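Local atomic coordinates of nitroreductase-like family protein (Bacillus cereus, PDB entry 2I7H), a protein that belongs to the nitroreductase-like flavoproteins and binds flavin mononucleotide in pockets to which both subunits of a dimer contribute. Residues 43-46 and 47-50; 105-108 and 109-113; 151-154 and 155-159. One frame throughout, in Å; residues are numbered along the deposited sequence.

Contact 1: 43-46 and 47-50. With FMN (flavin mononucleotide), chain J.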
loop_
_atom_site.group_PDB
_atom_site.type_symbol
_atom_site.label_atom_id
_atom_site.label_comp_id
_atom_site.label_asym_id
_atom_site.label_seq_id
_atom_site.Cartn_x
_atom_site.Cartn_y
_atom_site.Cartn_z
ATOM N N ALA A 43 1.918 -6.922 -6.614
ATOM C CA ALA A 43 1.912 -5.537 -6.177
ATOM C C ALA A 43 2.889 -4.764 -7.057
ATOM O O ALA A 43 3.869 -5.340 -7.533
ATOM C CB ALA A 43 2.319 -5.478 -4.694
ATOM N N PRO A 44 2.641 -3.454 -7.276
ATOM C CA PRO A 44 3.662 -2.666 -7.979
ATOM C C PRO A 44 4.939 -2.665 -7.138
ATOM O O PRO A 44 4.884 -2.657 -5.895
ATOM C CB PRO A 44 3.077 -1.253 -7.955
ATOM C CG PRO A 44 2.187 -1.242 -6.758
ATOM C CD PRO A 44 1.520 -2.601 -6.853
ATOM N N ASN A 45 6.079 -2.694 -7.799
ATOM C CA ASN A 45 7.338 -2.643 -7.093
ATOM C C ASN A 45 8.405 -2.161 -8.015
ATOM O O ASN A 45 8.638 -2.749 -9.074
ATOM C CB ASN A 45 7.709 -3.987 -6.451
ATOM C CG ASN A 45 7.871 -5.101 -7.445
ATOM O OD1 ASN A 45 8.954 -5.654 -7.565
ATOM N ND2 ASN A 45 6.770 -5.495 -8.117
ATOM N N HIS A 46 9.064 -1.092 -7.609
ATOM C CA HIS A 46 9.955 -0.405 -8.508
ATOM C C HIS A 46 11.131 -1.308 -8.857
ATOM O O HIS A 46 11.683 -1.984 -7.993
ATOM C CB HIS A 46 10.384 0.972 -7.967
ATOM C CG HIS A 46 10.886 1.902 -9.031
ATOM N ND1 HIS A 46 12.165 2.415 -9.039
ATOM C CD2 HIS A 46 10.298 2.371 -10.154
ATOM C CE1 HIS A 46 12.333 3.181 -10.101
ATOM N NE2 HIS A 46 11.212 3.177 -10.792
ATOM N N LYS A 47 11.459 -1.328 -10.147
ATOM C CA LYS A 47 12.581 -2.089 -10.692
ATOM C C LYS A 47 12.492 -3.599 -10.441
ATOM O O LYS A 47 13.474 -4.321 -10.598
ATOM C CB LYS A 47 13.914 -1.512 -10.202
ATOM C CG LYS A 47 14.174 -0.083 -10.650
ATOM C CD LYS A 47 14.418 0.011 -12.154
ATOM C CE LYS A 47 15.015 1.359 -12.534
ATOM N NZ LYS A 47 15.746 1.282 -13.831
ATOM N N HIS A 48 11.301 -4.065 -10.060
ATOM C CA HIS A 48 11.051 -5.499 -9.818
ATOM C C HIS A 48 11.996 -6.043 -8.729
ATOM O O HIS A 48 12.562 -7.151 -8.845
ATOM C CB HIS A 48 11.141 -6.290 -11.149
ATOM C CG HIS A 48 10.555 -7.668 -11.088
ATOM N ND1 HIS A 48 9.195 -7.901 -11.041
ATOM C CD2 HIS A 48 11.150 -8.890 -11.071
ATOM C CE1 HIS A 48 8.980 -9.207 -10.992
ATOM N NE2 HIS A 48 10.149 -9.827 -11.004
ATOM N N ARG A 49 12.182 -5.237 -7.682
ATOM C CA ARG A 49 13.033 -5.625 -6.541
ATOM C C ARG A 49 12.320 -6.598 -5.614
ATOM O O ARG A 49 12.976 -7.254 -4.804
ATOM C CB ARG A 49 13.535 -4.416 -5.743
ATOM C CG ARG A 49 14.564 -3.591 -6.459
ATOM C CD ARG A 49 15.266 -2.627 -5.507
ATOM N NE ARG A 49 14.386 -1.549 -5.063
ATOM C CZ ARG A 49 14.246 -0.371 -5.673
ATOM N NH1 ARG A 49 13.425 0.554 -5.160
ATOM N NH2 ARG A 49 14.937 -0.120 -6.777
ATOM N N GLU A 50 10.990 -6.675 -5.742
ATOM C CA GLU A 50 10.147 -7.564 -4.931
ATOM C C GLU A 50 10.606 -7.595 -3.455
ATOM O O GLU A 50 11.001 -8.641 -2.955
ATOM C CB GLU A 50 10.110 -8.989 -5.531
ATOM C CG GLU A 50 9.439 -9.081 -6.888
ATOM C CD GLU A 50 9.428 -10.514 -7.437
ATOM O OE1 GLU A 50 10.493 -11.037 -7.849
ATOM O OE2 GLU A 50 8.344 -11.125 -7.430
HETATM N N1 FMN J . 7.490 3.555 -12.476
HETATM C C2 FMN J . 8.215 4.506 -13.198
HETATM O O2 FMN J . 8.220 4.501 -14.431
HETATM N N3 FMN J . 8.939 5.476 -12.535
HETATM C C4 FMN J . 8.943 5.504 -11.149
HETATM O O4 FMN J . 9.512 6.415 -10.562
HETATM C C4A FMN J . 8.221 4.553 -10.423
HETATM N N5 FMN J . 8.242 4.589 -9.043
HETATM C C5A FMN J . 7.536 3.660 -8.316
HETATM C C6 FMN J . 7.589 3.753 -6.940
HETATM C C7 FMN J . 6.912 2.902 -6.101
HETATM C C7M FMN J . 6.481 3.598 -4.853
HETATM C C8 FMN J . 6.159 1.873 -6.676
HETATM C C8M FMN J . 5.207 1.083 -5.829
HETATM C C9 FMN J . 6.100 1.766 -8.076
HETATM C C9A FMN J . 6.778 2.666 -8.929
HETATM N N10 FMN J . 6.771 2.582 -10.346
HETATM C C10 FMN J . 7.467 3.567 -11.080
HETATM C "C1'" FMN J . 7.156 1.230 -10.881
HETATM C "C2'" FMN J . 6.021 0.251 -11.159
HETATM O "O2'" FMN J . 4.979 0.386 -10.201
HETATM C "C3'" FMN J . 6.639 -1.149 -11.120
HETATM O "O3'" FMN J . 7.698 -1.268 -12.050
HETATM C "C4'" FMN J . 5.640 -2.230 -11.436
HETATM O "O4'" FMN J . 5.706 -3.238 -10.461
HETATM C "C5'" FMN J . 5.988 -2.844 -12.777
HETATM O "O5'" FMN J . 5.179 -3.976 -12.943
HETATM P P FMN J . 3.566 -3.835 -12.910
HETATM O O1P FMN J . 3.123 -2.748 -11.946
HETATM O O2P FMN J . 3.037 -5.179 -12.403
HETATM O O3P FMN J . 3.097 -3.500 -14.337
HETATM O O HOH W 1 14.887 2.522 -7.602
#
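Asn45 and His46 start two overlapping turns in the loop between helix 30-40 and strand 53-58: Asn45 O receives His48 N at 3.1 Å and His46 O receives Arg49 N more weakly at 3.3 Å, while Lys47 and His48 both take positive phi. This is an FMN-binding loop of the nitroreductase fold, and Asn45 ties it together at three levels. Its backbone N donates to FMN O4' over 2.7 Å. Its side chain stands between its own N and carbonyl carbon (chi1 61°), which places OD1 inside the turn to accept Glu50 N at 2.9 Å, the donor tilted from the carbonyl plane; ND2 meanwhile turns back to Ala43 O. A short amide carrying both an acceptor and a donor suits this place, since it binds the loop at both ends. Pro44 instead offers a rigid apolar ring, packing CB against O2' and CG toward the methyl C8M of FMN.

His46 brings its ring obliquely to the isoalloxazine, with CD2 3.0 Å from FMN C4A. In one of its two modelled conformers Lys47 runs alongside, pointing the same way, and a CH-pi contact sets CG over one face of the imidazole, 4.0 Å from its centroid. Arg49 lays one face of its guanidinium over His46 O; a salt bridge to Glu111 of helix 106-129, and one to Asp112 in the conformer modelled here, help hold that flat group. Glu50 rests CG over the His48 ring and sends OE1 to Thr178 OG1 of the second subunit. Water 1 sits at the edge of two flat groups at once, accepting from Arg49 NH2 at 2.8 Å and lying 3.1 Å from His46 ND1.

Contact 2: 105-108 and 109-113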
loop_
_atom_site.group_PDB
_atom_site.type_symbol
_atom_site.label_atom_id
_atom_site.label_comp_id
_atom_site.label_asym_id
_atom_site.label_seq_id
_atom_site.Cartn_x
_atom_site.Cartn_y
_atom_site.Cartn_z
ATOM N N ARG A 105 19.564 3.923 1.260
ATOM C CA ARG A 105 19.204 5.097 0.513
ATOM C C ARG A 105 17.714 5.355 0.612
ATOM O O ARG A 105 16.906 4.447 0.449
ATOM C CB ARG A 105 19.607 4.909 -0.959
ATOM C CG ARG A 105 21.124 4.756 -1.216
ATOM C CD ARG A 105 21.376 4.158 -2.604
ATOM N NE ARG A 105 20.763 2.822 -2.691
ATOM C CZ ARG A 105 20.834 2.017 -3.741
ATOM N NH1 ARG A 105 21.473 2.407 -4.836
ATOM N NH2 ARG A 105 20.296 0.800 -3.678
ATOM N N GLN A 106 17.359 6.611 0.843
ATOM C CA GLN A 106 15.991 7.053 1.066
ATOM C C GLN A 106 15.025 6.624 -0.030
ATOM O O GLN A 106 14.029 5.972 0.234
ATOM C CB GLN A 106 16.017 8.586 1.161
ATOM C CG GLN A 106 14.696 9.273 1.256
ATOM C CD GLN A 106 14.845 10.776 1.295
ATOM O OE1 GLN A 106 15.647 11.378 0.525
ATOM N NE2 GLN A 106 14.115 11.403 2.217
ATOM N N ILE A 107 15.310 7.004 -1.263
ATOM C CA ILE A 107 14.382 6.781 -2.366
ATOM C C ILE A 107 14.109 5.282 -2.561
ATOM O O ILE A 107 12.968 4.864 -2.679
ATOM C CB ILE A 107 14.877 7.500 -3.666
ATOM C CG1 ILE A 107 14.824 9.045 -3.477
ATOM C CG2 ILE A 107 14.079 7.012 -4.920
ATOM C CD1 ILE A 107 15.542 9.907 -4.648
ATOM N N GLN A 108 15.159 4.470 -2.559
ATOM C CA GLN A 108 14.991 3.029 -2.758
ATOM C C GLN A 108 14.296 2.382 -1.583
ATOM O O GLN A 108 13.502 1.478 -1.768
ATOM C CB GLN A 108 16.341 2.347 -3.041
ATOM C CG GLN A 108 16.880 2.577 -4.433
ATOM C CD GLN A 108 17.726 3.830 -4.572
ATOM O OE1 GLN A 108 17.784 4.678 -3.709
ATOM N NE2 GLN A 108 18.421 3.924 -5.688
ATOM N N ARG A 109 14.599 2.831 -0.365
ATOM C CA ARG A 109 13.930 2.280 0.825
ATOM C C ARG A 109 12.442 2.656 0.845
ATOM O O ARG A 109 11.594 1.843 1.205
ATOM C CB ARG A 109 14.653 2.747 2.107
ATOM C CG ARG A 109 14.072 2.286 3.397
ATOM C CD ARG A 109 12.752 3.007 3.835
ATOM N NE ARG A 109 12.887 4.468 3.821
ATOM C CZ ARG A 109 13.726 5.119 4.618
ATOM N NH1 ARG A 109 14.452 4.403 5.470
ATOM N NH2 ARG A 109 13.840 6.452 4.550
ATOM N N ASP A 110 12.141 3.919 0.534
ATOM C CA ASP A 110 10.772 4.392 0.466
ATOM C C ASP A 110 9.989 3.633 -0.588
ATOM O O ASP A 110 8.873 3.203 -0.336
ATOM C CB ASP A 110 10.730 5.907 0.172
ATOM C CG ASP A 110 11.118 6.750 1.379
ATOM O OD1 ASP A 110 11.340 6.205 2.495
ATOM O OD2 ASP A 110 11.264 7.958 1.190
ATOM N N GLU A 111 10.560 3.502 -1.782
ATOM C CA GLU A 111 9.991 2.653 -2.839
ATOM C C GLU A 111 9.733 1.217 -2.368
ATOM O O GLU A 111 8.680 0.666 -2.601
ATOM C CB GLU A 111 10.914 2.629 -4.079
ATOM C CG GLU A 111 10.737 3.823 -4.967
ATOM C CD GLU A 111 11.859 4.010 -6.002
ATOM O OE1 GLU A 111 12.840 3.267 -6.030
ATOM O OE2 GLU A 111 11.776 4.969 -6.776
ATOM N N ASP A 112 10.704 0.613 -1.716
ATOM C CA ASP A 112 10.546 -0.759 -1.259
ATOM C C ASP A 112 9.424 -0.882 -0.237
ATOM O O ASP A 112 8.617 -1.823 -0.272
ATOM C CB ASP A 112 11.882 -1.264 -0.715
ATOM C CG ASP A 112 12.878 -1.515 -1.823
ATOM O OD1 ASP A 112 12.476 -1.487 -3.011
ATOM O OD2 ASP A 112 14.040 -1.782 -1.510
ATOM N N TYR A 113 9.391 0.077 0.673
ATOM C CA TYR A 113 8.372 0.152 1.696
ATOM C C TYR A 113 6.966 0.358 1.089
ATOM O O TYR A 113 6.004 -0.334 1.461
ATOM C CB TYR A 113 8.753 1.277 2.667
ATOM C CG TYR A 113 7.894 1.392 3.869
ATOM C CD1 TYR A 113 8.041 0.526 4.946
ATOM C CD2 TYR A 113 6.911 2.365 3.941
ATOM C CE1 TYR A 113 7.226 0.635 6.076
ATOM C CE2 TYR A 113 6.095 2.474 5.065
ATOM C CZ TYR A 113 6.251 1.624 6.095
ATOM O OH TYR A 113 5.458 1.795 7.185
HETATM O O HOH W 2 11.710 9.680 3.080
#
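The first turns of helix 106-129 bring Arg105-Gln108 against Arg109-Asp112, with Arg105 in the N-cap position. Four successive i to i+4 bonds build the helix: Arg109 N to Arg105 O, Asp110 N to Gln106 O, Glu111 N to Ile107 O and Asp112 N to Gln108 O, all between 2.8 and 2.9 Å.

Gln106 and Asp110 are one turn apart. The Gln106 chain is extended, its CG 3.7 Å from Asp110 OD2, and the amide and carboxylate planes stand 56° apart. Water 2 bridges them, accepting from Gln106 NE2 at 3.1 Å and donating to Asp110 OD2 at 2.6 Å. Asp110's other oxygen belongs to Arg109, whose twice-bent chain (chi2 -75°) turns back until NE meets OD1 at 2.7 Å in a salt bridge. OD1 lies in the guanidinium plane, but NE comes to it on the anti side, tilted 31° from the carboxylate plane; NH2 adds a weak second bond. Asp110 OD2 also takes Tyr143 OH of the second subunit.

Ile107 and Glu111 lie side by side, pointing the same way, the branch CG2 3.6 Å from OE2. That oxygen bonds Ser138 OG of the second subunit, so the Ile107 methyl gives an apolar flank to a buried carboxylate beside FMN. Acids suit these places because each has a partner: Asp110 holds Arg109, while Glu111 OE1 and, in the conformer modelled here, Asp112 OD1 pair with Arg49. The arrangement is that of an alpha-helix N-terminus that serves the subunit interface and the flavin pocket together.

Contact 3: 151-154 and 155-159; sequences IGLT and RGQRI
Ile151, the first residue to leave helix 145-150, reaches tip to tip toward Ile159 of the strand, CD1 to CD1 at 4.0 Å. A chi1 of 61° tucks CG1 in over the main chain and directs the ethyl branch toward the strand. Gly152 follows with positive phi, a conformation that favours glycine, and acts as the C' residue of the Schellman motif that ends the helix.

Leu153 is buried. Its CD1 packs obliquely on Ile159 CG1 at 3.8 Å, while CD2 lies 3.5 Å from Gln157 OE1, so one leucine serves both the apolar layer and the flank of a polar group. Tyr99 of strand 94-101 touches Leu153 as well.

At Thr154 the contact becomes polar. Its backbone N donates to Gln157 OE1 over a short 2.6 Å at 157°, and Gln157, extended beyond CG, is long enough to reach back across the turn; its NE2 goes to Asn101 OD1, which helps fix the amide's rotation. Thr154 O accepts Gln157 N weakly at 3.4 Å. Water 3 links Thr154 OG1 to Arg155 O, outside the turn's own bond. Gly156 fits its corner because a CB there would press on the preceding carbonyl oxygen. Together these make a type II beta turn, Thr154 to Gln157, that carries a Schellman-ended helix into strand 157-167 of the antiparallel sheet.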
loop_
_atom_site.group_PDB
_atom_site.type_symbol
_atom_site.label_atom_id
_atom_site.label_comp_id
_atom_site.label_asym_id
_atom_site.label_seq_id
_atom_site.Cartn_x
_atom_site.Cartn_y
_atom_site.Cartn_z
ATOM N N ILE A 151 13.039 -12.988 16.651
ATOM C CA ILE A 151 12.413 -13.781 15.570
ATOM C C ILE A 151 13.384 -14.123 14.426
ATOM O O ILE A 151 12.949 -14.584 13.367
ATOM C CB ILE A 151 11.105 -13.154 14.996
ATOM C CG1 ILE A 151 11.365 -11.767 14.368
ATOM C CG2 ILE A 151 9.992 -13.136 16.031
ATOM C CD1 ILE A 151 10.168 -11.182 13.614
ATOM N N GLY A 152 14.683 -13.891 14.639
ATOM C CA GLY A 152 15.712 -14.279 13.664
ATOM C C GLY A 152 16.004 -13.333 12.502
ATOM O O GLY A 152 16.594 -13.747 11.497
ATOM N N LEU A 153 15.591 -12.071 12.622
ATOM C CA LEU A 153 15.966 -11.052 11.647
ATOM C C LEU A 153 17.235 -10.315 12.078
ATOM O O LEU A 153 17.496 -10.142 13.281
ATOM C CB LEU A 153 14.839 -10.034 11.442
ATOM C CG LEU A 153 13.510 -10.522 10.898
ATOM C CD1 LEU A 153 12.604 -9.384 10.737
ATOM C CD2 LEU A 153 13.758 -11.151 9.593
ATOM N N THR A 154 18.010 -9.867 11.087
ATOM C CA THR A 154 19.254 -9.124 11.331
ATOM C C THR A 154 18.950 -7.640 11.445
ATOM O O THR A 154 17.826 -7.226 11.195
ATOM C CB THR A 154 20.292 -9.389 10.200
ATOM O OG1 THR A 154 19.868 -8.752 8.976
ATOM C CG2 THR A 154 20.464 -10.899 9.966
ATOM N N ARG A 155 19.931 -6.833 11.843
ATOM C CA ARG A 155 19.756 -5.377 11.858
ATOM C C ARG A 155 19.627 -4.922 10.421
ATOM O O ARG A 155 20.152 -5.570 9.502
ATOM C CB ARG A 155 20.967 -4.673 12.477
ATOM C CG ARG A 155 20.668 -3.251 12.978
ATOM C CD ARG A 155 21.834 -2.607 13.741
ATOM N NE ARG A 155 22.460 -3.512 14.713
ATOM C CZ ARG A 155 23.496 -4.294 14.428
ATOM N NH1 ARG A 155 24.013 -4.268 13.197
ATOM N NH2 ARG A 155 24.014 -5.093 15.358
ATOM N N GLY A 156 18.929 -3.824 10.198
ATOM C CA GLY A 156 18.731 -3.446 8.806
ATOM C C GLY A 156 17.758 -4.340 8.030
ATOM O O GLY A 156 17.759 -4.347 6.799
ATOM N N GLN A 157 16.942 -5.096 8.758
ATOM C CA GLN A 157 15.724 -5.663 8.200
ATOM C C GLN A 157 14.557 -5.023 8.926
ATOM O O GLN A 157 14.506 -5.040 10.154
ATOM C CB GLN A 157 15.689 -7.179 8.332
ATOM C CG GLN A 157 16.728 -7.851 7.466
ATOM C CD GLN A 157 16.724 -9.345 7.628
ATOM O OE1 GLN A 157 16.864 -9.862 8.732
ATOM N NE2 GLN A 157 16.560 -10.053 6.527
ATOM N N ARG A 158 13.656 -4.435 8.161
ATOM C CA ARG A 158 12.564 -3.664 8.692
ATOM C C ARG A 158 11.281 -4.478 8.678
ATOM O O ARG A 158 10.984 -5.177 7.706
ATOM C CB ARG A 158 12.372 -2.382 7.873
ATOM C CG ARG A 158 11.123 -1.616 8.232
ATOM C CD ARG A 158 10.834 -0.531 7.218
ATOM N NE ARG A 158 11.771 0.601 7.302
ATOM C CZ ARG A 158 11.532 1.739 7.962
ATOM N NH1 ARG A 158 10.384 1.879 8.612
ATOM N NH2 ARG A 158 12.453 2.718 7.990
ATOM N N ILE A 159 10.531 -4.382 9.769
ATOM C CA ILE A 159 9.259 -5.062 9.892
ATOM C C ILE A 159 8.194 -4.063 9.517
ATOM O O ILE A 159 7.986 -3.062 10.197
ATOM C CB ILE A 159 9.028 -5.638 11.317
ATOM C CG1 ILE A 159 10.123 -6.654 11.661
ATOM C CG2 ILE A 159 7.604 -6.210 11.471
ATOM C CD1 ILE A 159 10.009 -7.242 13.078
HETATM O O HOH W 3 22.294 -6.930 9.170
#

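All three contacts mix buried and exposed residues. In contacts 1 and 2, centres 11 Å apart, buried Asn45, Glu50, Glu111 and Asp112 lie where the 43-50 loop and helix 106-129 meet the second subunit and FMN. Between them these contacts are largely ionic and polar, with apolar packing on the flavin in contact 1. Contact 3 stands farther from the flavin: buried Leu153 and Ile159 join the end of helix 145-150 to the sheet, beneath the exposed turn at Thr154-Gly156. It approaches contact 2 where Arg158 nears Arg109, a like charge. Glu102 probably eases this, bridging Arg158 and pairing weakly with Arg109; Asp110 of the second subunit also bridges Arg158.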